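Local coordinates for protein collagen adhesin (Staphylococcus aureus, PDB 2F68) that binds collagen at the bacterial cell surface, probably wrapping two linked beta-rich domains around the rope-like triple helix, at residues I52-I64 / S123-K135. Residues are numbered along the deposited sequence; the frame is centred on the assembly and turned at random.
Sequences IKVAWPTSGTVKI and SDDKVATITSGNK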
ATOM      1  N   ILE A  52      18.846  11.256  11.593  1.00 22.49           N
ATOM      2  CA  ILE A  52      19.378  10.643  10.379  1.00 20.37           C
ATOM      3  C   ILE A  52      18.279  10.611   9.315  1.00 20.97           C
ATOM      4  O   ILE A  52      17.200  10.059   9.545  1.00 20.55           O
ATOM      5  CB  ILE A  52      19.911   9.213  10.647  1.00 19.46           C
ATOM      6  CG1 ILE A  52      21.106   9.253  11.607  1.00 21.68           C
ATOM      7  CG2 ILE A  52      20.290   8.525   9.337  1.00 20.69           C
ATOM      8  CD1 ILE A  52      21.420   7.925  12.280  1.00 20.57           C
ATOM      9  N   LYS A  53      18.562  11.203   8.158  1.00 21.14           N
ATOM     10  CA  LYS A  53      17.583  11.298   7.074  1.00 22.12           C
ATOM     11  C   LYS A  53      17.878  10.351   5.914  1.00 21.55           C
ATOM     12  O   LYS A  53      19.028  10.204   5.492  1.00 20.64           O
ATOM     13  CB  LYS A  53      17.487  12.737   6.559  1.00 22.20           C
ATOM     14  CG  LYS A  53      16.719  13.683   7.471  1.00 27.20           C
ATOM     15  CD  LYS A  53      16.587  15.061   6.843  1.00 33.49           C
ATOM     16  CE  LYS A  53      15.719  15.974   7.692  1.00 38.26           C
ATOM     17  NZ  LYS A  53      15.588  17.330   7.092  1.00 42.90           N
ATOM     18  N   VAL A  54      16.824   9.711   5.412  1.00 20.47           N
ATOM     19  CA  VAL A  54      16.904   8.865   4.223  1.00 20.21           C
ATOM     20  C   VAL A  54      16.044   9.492   3.124  1.00 20.65           C
ATOM     21  O   VAL A  54      14.818   9.563   3.245  1.00 20.01           O
ATOM     22  CB  VAL A  54      16.449   7.407   4.512  1.00 19.35           C
ATOM     23  CG1 VAL A  54      16.566   6.546   3.260  1.00 18.73           C
ATOM     24  CG2 VAL A  54      17.265   6.798   5.648  1.00 20.06           C
ATOM     25  N   ALA A  55      16.700   9.950   2.060  1.00 19.15           N
ATOM     26  CA  ALA A  55      16.032  10.687   0.986  1.00 20.37           C
ATOM     27  C   ALA A  55      15.943   9.900  -0.320  1.00 19.66           C
ATOM     28  O   ALA A  55      16.800   9.064  -0.614  1.00 18.79           O
ATOM     29  CB  ALA A  55      16.725  12.026   0.756  1.00 20.49           C
ATOM     30  N   TRP A  56      14.898  10.187  -1.095  1.00 20.18           N
ATOM     31  CA  TRP A  56      14.653   9.542  -2.387  1.00 20.10           C
ATOM     32  C   TRP A  56      13.840  10.461  -3.309  1.00 20.97           C
ATOM     33  O   TRP A  56      13.169  11.376  -2.825  1.00 21.13           O
ATOM     34  CB  TRP A  56      13.933   8.200  -2.195  1.00 19.73           C
ATOM     35  CG  TRP A  56      12.736   8.260  -1.287  1.00 18.35           C
ATOM     36  CD1 TRP A  56      11.539   8.868  -1.542  1.00 17.92           C
ATOM     37  CD2 TRP A  56      12.617   7.675   0.016  1.00 19.58           C
ATOM     38  NE1 TRP A  56      10.686   8.704  -0.478  1.00 20.48           N
ATOM     39  CE2 TRP A  56      11.321   7.975   0.491  1.00 19.43           C
ATOM     40  CE3 TRP A  56      13.481   6.928   0.828  1.00 20.84           C
ATOM     41  CZ2 TRP A  56      10.867   7.555   1.746  1.00 19.80           C
ATOM     42  CZ3 TRP A  56      13.028   6.511   2.076  1.00 19.46           C
ATOM     43  CH2 TRP A  56      11.732   6.826   2.522  1.00 19.79           C
ATOM     44  N   PRO A  57      13.903  10.229  -4.641  1.00 21.17           N
ATOM     45  CA  PRO A  57      13.115  11.035  -5.581  1.00 20.65           C
ATOM     46  C   PRO A  57      11.607  10.907  -5.356  1.00 21.21           C
ATOM     47  O   PRO A  57      11.085   9.795  -5.232  1.00 18.45           O
ATOM     48  CB  PRO A  57      13.505  10.464  -6.952  1.00 20.96           C
ATOM     49  CG  PRO A  57      14.049   9.108  -6.670  1.00 20.85           C
ATOM     50  CD  PRO A  57      14.722   9.224  -5.344  1.00 21.37           C
ATOM     51  N   THR A  58      10.928  12.050  -5.297  1.00 20.42           N
ATOM     52  CA  THR A  58       9.483  12.099  -5.063  1.00 22.91           C
ATOM     53  C   THR A  58       8.716  12.513  -6.320  1.00 23.19           C
ATOM     54  O   THR A  58       7.496  12.350  -6.394  1.00 22.97           O
ATOM     55  CB  THR A  58       9.124  13.058  -3.905  1.00 22.78           C
ATOM     56  OG1 THR A  58       9.695  14.350  -4.152  1.00 24.57           O
ATOM     57  CG2 THR A  58       9.644  12.522  -2.576  1.00 24.67           C
ATOM     58  N   SER A  59       9.441  13.049  -7.301  1.00 23.01           N
ATOM     59  CA  SER A  59       8.851  13.502  -8.562  1.00 22.60           C
ATOM     60  C   SER A  59       9.854  13.430  -9.713  1.00 21.95           C
ATOM     61  O   SER A  59      11.067  13.391  -9.492  1.00 20.42           O
ATOM     62  CB  SER A  59       8.310  14.929  -8.420  1.00 23.26           C
ATOM     63  OG  SER A  59       9.315  15.813  -7.952  1.00 22.65           O
ATOM     64  N   GLY A  60       9.335  13.411 -10.940  1.00 21.37           N
ATOM     65  CA  GLY A  60      10.167  13.366 -12.140  1.00 22.44           C
ATOM     66  C   GLY A  60       9.866  12.163 -13.012  1.00 22.28           C
ATOM     67  O   GLY A  60       8.726  11.960 -13.432  1.00 22.82           O
ATOM     68  N   THR A  61      10.899  11.369 -13.284  1.00 22.26           N
ATOM     69  CA  THR A  61      10.760  10.148 -14.078  1.00 22.62           C
ATOM     70  C   THR A  61      10.418   8.950 -13.194  1.00 24.04           C
ATOM     71  O   THR A  61       9.613   8.098 -13.574  1.00 22.41           O
ATOM     72  CB  THR A  61      12.037   9.837 -14.889  1.00 23.62           C
ATOM     73  OG1 THR A  61      13.176   9.845 -14.018  1.00 23.46           O
ATOM     74  CG2 THR A  61      12.239  10.868 -15.990  1.00 20.82           C
ATOM     75  N   VAL A  62      11.037   8.897 -12.016  1.00 22.65           N
ATOM     76  CA  VAL A  62      10.783   7.839 -11.038  1.00 23.76           C
ATOM     77  C   VAL A  62      10.337   8.402  -9.689  1.00 23.53           C
ATOM     78  O   VAL A  62      10.803   9.462  -9.262  1.00 23.02           O
ATOM     79  CB  VAL A  62      12.004   6.900 -10.845  1.00 24.08           C
ATOM     80  CG1 VAL A  62      12.057   5.860 -11.953  1.00 25.52           C
ATOM     81  CG2 VAL A  62      13.311   7.694 -10.768  1.00 25.34           C
ATOM     82  N   LYS A  63       9.433   7.683  -9.029  1.00 24.11           N
ATOM     83  CA  LYS A  63       8.894   8.097  -7.738  1.00 25.11           C
ATOM     84  C   LYS A  63       9.000   6.973  -6.709  1.00 23.84           C
ATOM     85  O   LYS A  63       8.544   5.853  -6.948  1.00 23.92           O
ATOM     86  CB  LYS A  63       7.437   8.551  -7.890  1.00 26.24           C
ATOM     87  CG  LYS A  63       6.800   9.103  -6.619  1.00 29.00           C
ATOM     88  CD  LYS A  63       5.405   9.647  -6.895  1.00 28.88           C
ATOM     89  CE  LYS A  63       4.710  10.109  -5.619  1.00 32.41           C
ATOM     90  NZ  LYS A  63       5.327  11.329  -5.027  1.00 34.65           N
ATOM     91  N   ILE A  64       9.611   7.286  -5.570  1.00 21.89           N
ATOM     92  CA  ILE A  64       9.714   6.349  -4.453  1.00 21.32           C
ATOM     93  C   ILE A  64       8.799   6.806  -3.318  1.00 21.41           C
ATOM     94  O   ILE A  64       8.871   7.955  -2.875  1.00 19.33           O
ATOM     95  CB  ILE A  64      11.183   6.193  -3.956  1.00 20.67           C
ATOM     96  CG1 ILE A  64      12.105   5.700  -5.085  1.00 21.30           C
ATOM     97  CG2 ILE A  64      11.262   5.279  -2.727  1.00 17.67           C
ATOM     98  CD1 ILE A  64      11.780   4.308  -5.641  1.00 22.32           C
ATOM     99  N   SER A 123      17.086   3.545 -19.555  1.00 49.33           N
ATOM    100  CA  SER A 123      18.115   3.151 -18.575  1.00 48.07           C
ATOM    101  C   SER A 123      18.303   4.104 -17.384  1.00 46.12           C
ATOM    102  O   SER A 123      17.993   3.743 -16.249  1.00 46.00           O
ATOM    103  CB  SER A 123      19.457   2.868 -19.270  1.00 49.15           C
ATOM    104  OG  SER A 123      20.413   2.357 -18.356  1.00 51.44           O
ATOM    105  N   ASP A 124      18.820   5.302 -17.649  1.00 43.71           N
ATOM    106  CA  ASP A 124      19.118   6.280 -16.600  1.00 42.06           C
ATOM    107  C   ASP A 124      17.880   6.896 -15.948  1.00 39.66           C
ATOM    108  O   ASP A 124      17.913   7.270 -14.773  1.00 39.95           O
ATOM    109  CB  ASP A 124      20.029   7.388 -17.142  1.00 43.20           C
ATOM    110  CG  ASP A 124      21.415   6.882 -17.514  1.00 45.62           C
ATOM    111  OD1 ASP A 124      21.970   6.001 -16.856  1.00 46.92           O
ATOM    112  OD2 ASP A 124      21.982   7.448 -18.572  1.00 46.92           O
ATOM    113  N   ASP A 125      16.795   6.994 -16.714  1.00 36.09           N
ATOM    114  CA  ASP A 125      15.550   7.590 -16.230  1.00 33.56           C
ATOM    115  C   ASP A 125      14.769   6.660 -15.301  1.00 31.99           C
ATOM    116  O   ASP A 125      14.052   7.126 -14.413  1.00 30.70           O
ATOM    117  CB  ASP A 125      14.670   8.028 -17.405  1.00 33.69           C
ATOM    118  CG  ASP A 125      15.306   9.128 -18.243  1.00 34.01           C
ATOM    119  OD1 ASP A 125      16.125   9.907 -17.707  1.00 34.06           O
ATOM    120  OD2 ASP A 125      14.976   9.220 -19.444  1.00 33.85           O
ATOM    121  N   LYS A 126      14.912   5.351 -15.507  1.00 30.62           N
ATOM    122  CA  LYS A 126      14.204   4.355 -14.695  1.00 29.90           C
ATOM    123  C   LYS A 126      14.927   3.999 -13.390  1.00 28.71           C
ATOM    124  O   LYS A 126      14.439   3.180 -12.605  1.00 28.75           O
ATOM    125  CB  LYS A 126      13.884   3.094 -15.514  1.00 30.23           C
ATOM    126  CG  LYS A 126      15.092   2.378 -16.117  1.00 31.61           C
ATOM    127  CD  LYS A 126      14.766   0.940 -16.516  1.00 32.01           C
ATOM    128  CE  LYS A 126      13.890   0.868 -17.761  1.00 34.30           C
ATOM    129  NZ  LYS A 126      13.571  -0.538 -18.134  1.00 35.33           N
ATOM    130  N   VAL A 127      16.083   4.622 -13.163  1.00 26.83           N
ATOM    131  CA  VAL A 127      16.875   4.391 -11.955  1.00 26.08           C
ATOM    132  C   VAL A 127      16.560   5.439 -10.886  1.00 25.19           C
ATOM    133  O   VAL A 127      16.650   6.645 -11.135  1.00 23.87           O
ATOM    134  CB  VAL A 127      18.401   4.365 -12.268  1.00 26.89           C
ATOM    135  CG1 VAL A 127      19.232   4.400 -10.988  1.00 27.56           C
ATOM    136  CG2 VAL A 127      18.756   3.134 -13.092  1.00 27.94           C
ATOM    137  N   ALA A 128      16.181   4.964  -9.701  1.00 22.72           N
ATOM    138  CA  ALA A 128      15.912   5.829  -8.557  1.00 23.29           C
ATOM    139  C   ALA A 128      17.039   5.728  -7.535  1.00 23.45           C
ATOM    140  O   ALA A 128      17.377   4.633  -7.075  1.00 23.95           O
ATOM    141  CB  ALA A 128      14.578   5.473  -7.924  1.00 22.49           C
ATOM    142  N   THR A 129      17.618   6.875  -7.188  1.00 22.58           N
ATOM    143  CA  THR A 129      18.752   6.928  -6.267  1.00 22.60           C
ATOM    144  C   THR A 129      18.309   7.313  -4.856  1.00 22.25           C
ATOM    145  O   THR A 129      17.896   8.450  -4.608  1.00 21.50           O
ATOM    146  CB  THR A 129      19.846   7.905  -6.768  1.00 23.85           C
ATOM    147  OG1 THR A 129      20.162   7.617  -8.137  1.00 23.22           O
ATOM    148  CG2 THR A 129      21.113   7.785  -5.925  1.00 23.48           C
ATOM    149  N   ILE A 130      18.396   6.352  -3.939  1.00 21.28           N
ATOM    150  CA  ILE A 130      18.091   6.587  -2.529  1.00 21.51           C
ATOM    151  C   ILE A 130      19.383   6.926  -1.784  1.00 21.23           C
ATOM    152  O   ILE A 130      20.367   6.185  -1.862  1.00 20.21           O
ATOM    153  CB  ILE A 130      17.370   5.370  -1.885  1.00 22.32           C
ATOM    154  CG1 ILE A 130      16.053   5.084  -2.620  1.00 24.98           C
ATOM    155  CG2 ILE A 130      17.117   5.613  -0.395  1.00 19.76           C
ATOM    156  CD1 ILE A 130      15.417   3.743  -2.290  1.00 27.18           C
ATOM    157  N   THR A 131      19.372   8.055  -1.078  1.00 21.19           N
ATOM    158  CA  THR A 131      20.563   8.565  -0.396  1.00 21.45           C
ATOM    159  C   THR A 131      20.356   8.731   1.109  1.00 22.36           C
ATOM    160  O   THR A 131      19.262   9.072   1.564  1.00 21.62           O
ATOM    161  CB  THR A 131      21.017   9.924  -0.981  1.00 22.52           C
ATOM    162  OG1 THR A 131      19.928  10.855  -0.948  1.00 21.66           O
ATOM    163  CG2 THR A 131      21.506   9.768  -2.417  1.00 22.09           C
ATOM    164  N   SER A 132      21.422   8.482   1.869  1.00 22.35           N
ATOM    165  CA  SER A 132      21.437   8.708   3.313  1.00 22.38           C
ATOM    166  C   SER A 132      22.842   9.117   3.755  1.00 22.19           C
ATOM    167  O   SER A 132      23.707   8.267   3.984  1.00 21.79           O
ATOM    168  CB  SER A 132      20.964   7.463   4.070  1.00 21.57           C
ATOM    169  OG  SER A 132      20.894   7.706   5.464  1.00 21.66           O
ATOM    170  N   GLY A 133      23.059  10.425   3.858  1.00 22.08           N
ATOM    171  CA  GLY A 133      24.369  10.976   4.201  1.00 23.81           C
ATOM    172  C   GLY A 133      25.327  10.919   3.029  1.00 24.89           C
ATOM    173  O   GLY A 133      25.085  11.535   1.990  1.00 24.12           O
ATOM    174  N   ASN A 134      26.419  10.177   3.202  1.00 24.74           N
ATOM    175  CA  ASN A 134      27.408   9.982   2.141  1.00 24.51           C
ATOM    176  C   ASN A 134      27.156   8.713   1.325  1.00 24.47           C
ATOM    177  O   ASN A 134      27.809   8.485   0.303  1.00 21.82           O
ATOM    178  CB  ASN A 134      28.827   9.966   2.722  1.00 25.67           C
ATOM    179  CG  ASN A 134      29.259  11.318   3.272  1.00 28.36           C
ATOM    180  OD1 ASN A 134      30.008  11.388   4.247  1.00 33.67           O
ATOM    181  ND2 ASN A 134      28.795  12.397   2.648  1.00 28.23           N
ATOM    182  N   LYS A 135      26.205   7.900   1.779  1.00 23.40           N
ATOM    183  CA  LYS A 135      25.904   6.616   1.144  1.00 24.30           C
ATOM    184  C   LYS A 135      24.732   6.720   0.172  1.00 24.88           C
ATOM    185  O   LYS A 135      23.741   7.403   0.446  1.00 24.12           O
ATOM    186  CB  LYS A 135      25.625   5.541   2.203  1.00 24.51           C
ATOM    187  CG  LYS A 135      26.716   5.386   3.264  1.00 25.57           C
ATOM    188  CD  LYS A 135      28.007   4.818   2.686  1.00 26.35           C
ATOM    189  CE  LYS A 135      29.173   5.013   3.643  1.00 28.10           C
ATOM    190  NZ  LYS A 135      30.438   4.448   3.100  1.00 29.82           N
TER
HETATM  191  O   HOH W   1      20.818  12.030   4.435  1.00 21.83           O
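The methyl of Ala128 is the bump at the middle of this contact, received in a hollow walled by Pro57, Val62 and Ile64. CG1 and CD1 of Ile64 both lie 3.8 Å from Ala128 CB, Val62 CG2 closes in beside them, and the Pro57 ring brings CG to 3.9 Å from the same methyl. With CG1 anti to its carbonyl carbon (chi1 -81°), Val62 sets that branch against the carbonyl oxygens of Asp125 and Lys126. Next along strand 127-132, Ile130 forks: CG1 runs alongside Trp56 CB, while CG2 reaches the edge of the indole and meets Val54 CG1 at 3.8 Å. Val54 O and Ile64 CG2 touch opposite faces of the indole near its rim, and Val22 of strand 17-27 and Val35 of strand 31-40 also touch Ile130.

Polar bonds secure both ends. Ala55 and Thr131 form an antiparallel hydrogen-bonded pair: Ala55 N to Thr131 O and Thr131 N to Ala55 O are each 2.8 Å. Beyond it Ser132 OG donates to Lys53 O (3.1 Å) from above the carbonyl plane, and a water bridges that oxygen to Gly133 N. At the far end Thr61 OG1 donates to a lone pair of Asp125 O, 2.9 Å away. Thus strand 52-54 runs antiparallel alongside strand 127-132, joined by a single bridge, while the following loop and strand 62-64, crossing at -39°, pack against Ala128 and Ile130, joining their apolar side to the core of an immunoglobulin-like beta sandwich.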